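Alpha-galacturonidase (Bacillus subtilis, PDB 3FEF) hydrolyses alpha-1,4-linked galacturonate oligomers such as di-galacturonate, releasing alpha-D-galacturonate with the help of NAD(+) and a manganese ion. Local coordinates at residues D109-G114 and A274-G279. Residues are numbered along the deposited sequence; the frame is centred on the assembly and turned at random.
Sequences DTVGPG and AEFLPG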
loop_
_atom_site.group_PDB
_atom_site.type_symbol
_atom_site.label_atom_id
_atom_site.label_comp_id
_atom_site.label_asym_id
_atom_site.label_seq_id
_atom_site.Cartn_x
_atom_site.Cartn_y
_atom_site.Cartn_z
ATOM N N ASP A 109 -27.503 6.023 17.228
ATOM C CA ASP A 109 -27.515 6.677 15.925
ATOM C C ASP A 109 -26.202 6.473 15.171
ATOM O O ASP A 109 -26.020 7.004 14.083
ATOM C CB ASP A 109 -27.785 8.185 16.075
ATOM C CG ASP A 109 -26.654 8.928 16.789
ATOM O OD1 ASP A 109 -25.746 8.285 17.335
ATOM O OD2 ASP A 109 -26.669 10.172 16.816
ATOM N N THR A 110 -25.306 5.688 15.743
ATOM C CA THR A 110 -23.951 5.589 15.250
ATOM C C THR A 110 -23.523 4.138 15.043
ATOM O O THR A 110 -23.295 3.734 13.921
ATOM C CB THR A 110 -22.983 6.372 16.177
ATOM O OG1 THR A 110 -23.304 7.770 16.097
ATOM C CG2 THR A 110 -21.520 6.183 15.768
ATOM N N VAL A 111 -23.418 3.359 16.111
ATOM C CA VAL A 111 -23.115 1.925 16.007
ATOM C C VAL A 111 -24.154 1.131 16.794
ATOM O O VAL A 111 -25.256 1.620 17.039
ATOM C CB VAL A 111 -21.705 1.565 16.499
ATOM C CG1 VAL A 111 -20.656 2.093 15.524
ATOM C CG2 VAL A 111 -21.463 2.102 17.894
ATOM N N GLY A 112 -23.817 -0.086 17.191
ATOM C CA GLY A 112 -24.793 -0.933 17.871
ATOM C C GLY A 112 -25.912 -1.274 16.889
ATOM O O GLY A 112 -25.850 -0.887 15.703
ATOM N N PRO A 113 -26.933 -2.018 17.360
ATOM C CA PRO A 113 -28.051 -2.416 16.504
ATOM C C PRO A 113 -28.755 -1.217 15.866
ATOM O O PRO A 113 -29.017 -1.217 14.670
ATOM C CB PRO A 113 -28.996 -3.168 17.458
ATOM C CG PRO A 113 -28.346 -3.194 18.799
ATOM C CD PRO A 113 -26.931 -2.714 18.653
ATOM N N GLY A 114 -29.052 -0.186 16.645
ATOM C CA GLY A 114 -29.710 1.001 16.094
ATOM C C GLY A 114 -28.880 1.742 15.069
ATOM O O GLY A 114 -29.406 2.242 14.061
ATOM N N ALA A 274 -19.522 5.207 25.103
ATOM C CA ALA A 274 -20.059 4.017 25.750
ATOM C C ALA A 274 -20.573 2.975 24.755
ATOM O O ALA A 274 -20.664 1.814 25.083
ATOM C CB ALA A 274 -21.163 4.396 26.730
ATOM N N GLU A 275 -20.895 3.374 23.536
ATOM C CA GLU A 275 -21.503 2.416 22.618
ATOM C C GLU A 275 -20.489 1.620 21.784
ATOM O O GLU A 275 -20.879 0.702 21.050
ATOM C CB GLU A 275 -22.476 3.138 21.693
ATOM C CG GLU A 275 -23.354 4.149 22.416
ATOM C CD GLU A 275 -24.602 4.476 21.631
ATOM O OE1 GLU A 275 -24.506 5.225 20.628
ATOM O OE2 GLU A 275 -25.678 3.969 22.015
ATOM N N PHE A 276 -19.204 1.975 21.881
ATOM C CA PHE A 276 -18.188 1.408 20.976
ATOM C C PHE A 276 -17.430 0.214 21.537
ATOM O O PHE A 276 -16.714 -0.444 20.795
ATOM C CB PHE A 276 -17.167 2.470 20.527
ATOM C CG PHE A 276 -17.693 3.404 19.476
ATOM C CD1 PHE A 276 -17.406 3.199 18.144
ATOM C CD2 PHE A 276 -18.478 4.487 19.830
ATOM C CE1 PHE A 276 -17.880 4.049 17.191
ATOM C CE2 PHE A 276 -18.978 5.331 18.871
ATOM C CZ PHE A 276 -18.676 5.117 17.549
ATOM N N LEU A 277 -17.563 -0.054 22.833
ATOM C CA LEU A 277 -16.786 -1.123 23.457
ATOM C C LEU A 277 -17.461 -1.806 24.615
ATOM O O LEU A 277 -18.408 -1.290 25.179
ATOM C CB LEU A 277 -15.407 -0.632 23.917
ATOM C CG LEU A 277 -15.143 0.816 24.328
ATOM C CD1 LEU A 277 -16.217 1.376 25.239
ATOM C CD2 LEU A 277 -13.757 0.879 24.978
ATOM N N PRO A 278 -16.953 -2.993 24.980
ATOM C CA PRO A 278 -17.412 -3.705 26.168
ATOM C C PRO A 278 -17.172 -2.860 27.416
ATOM O O PRO A 278 -16.104 -2.256 27.560
ATOM C CB PRO A 278 -16.491 -4.941 26.213
ATOM C CG PRO A 278 -16.019 -5.111 24.827
ATOM C CD PRO A 278 -15.887 -3.722 24.276
ATOM N N GLY A 279 -18.147 -2.824 28.310
ATOM C CA GLY A 279 -17.974 -2.169 29.595
ATOM C C GLY A 279 -19.238 -2.296 30.419
ATOM O O GLY A 279 -20.260 -2.737 29.915
#
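V111 places CG2 between its backbone N and carbonyl carbon (chi1 of CG1 -71°), and F276 sets its ring carbon CG opposite its carbonyl carbon (chi1 -76°); together these torsions bring a methyl over an aromatic face. The result is a CH-pi contact joining the Rossmann-type part of a family 4 glycosidase, where D109-V111 run toward helix 112-136, to the C-terminal domain's loop after helix 270-273. V111 CG2 sits 4.0 Å from the centroid of the F276 ring and 4° off the ring normal, almost exactly above its centre. The other methyl, V111 CG1, lies on the same side, out toward the rim, 3.8 Å from F276 CE1. T110 adds its own methyl: CG2 lies 3.5 Å from F276 CZ, approaching the ring obliquely. F276 is further fixed by a stack with F207 and an edge-to-face contact with H392.

The pairing illustrates how an apolar contact can lie beside a metal site. While the CG2 of T110 meets the phenylalanine, its hydroxyl OG1 turns to polar partners, hydrogen-bonding H206 ND1 and, at 2.8 Å, D109 OD1, which it meets from above the carboxylate plane. H206 is a ligand of the magnesium ion seen in the crystal, so T110 is a second-shell residue that could steady the imidazole's rotation. Nearby, E275 turns its carboxylate to the backbone just ahead of D109, where OE2 accepts hydrogen bonds from the N-H groups of V107 and G108. These bonds would be expected to stabilise the negative charge of E275, whose OE1 stands 4.7 Å from D109 OD1, a carboxylate of like charge. Beside the methyl over the ring lies backbone, with V111 CG2 3.5 Å from the carbonyl oxygen O of E275.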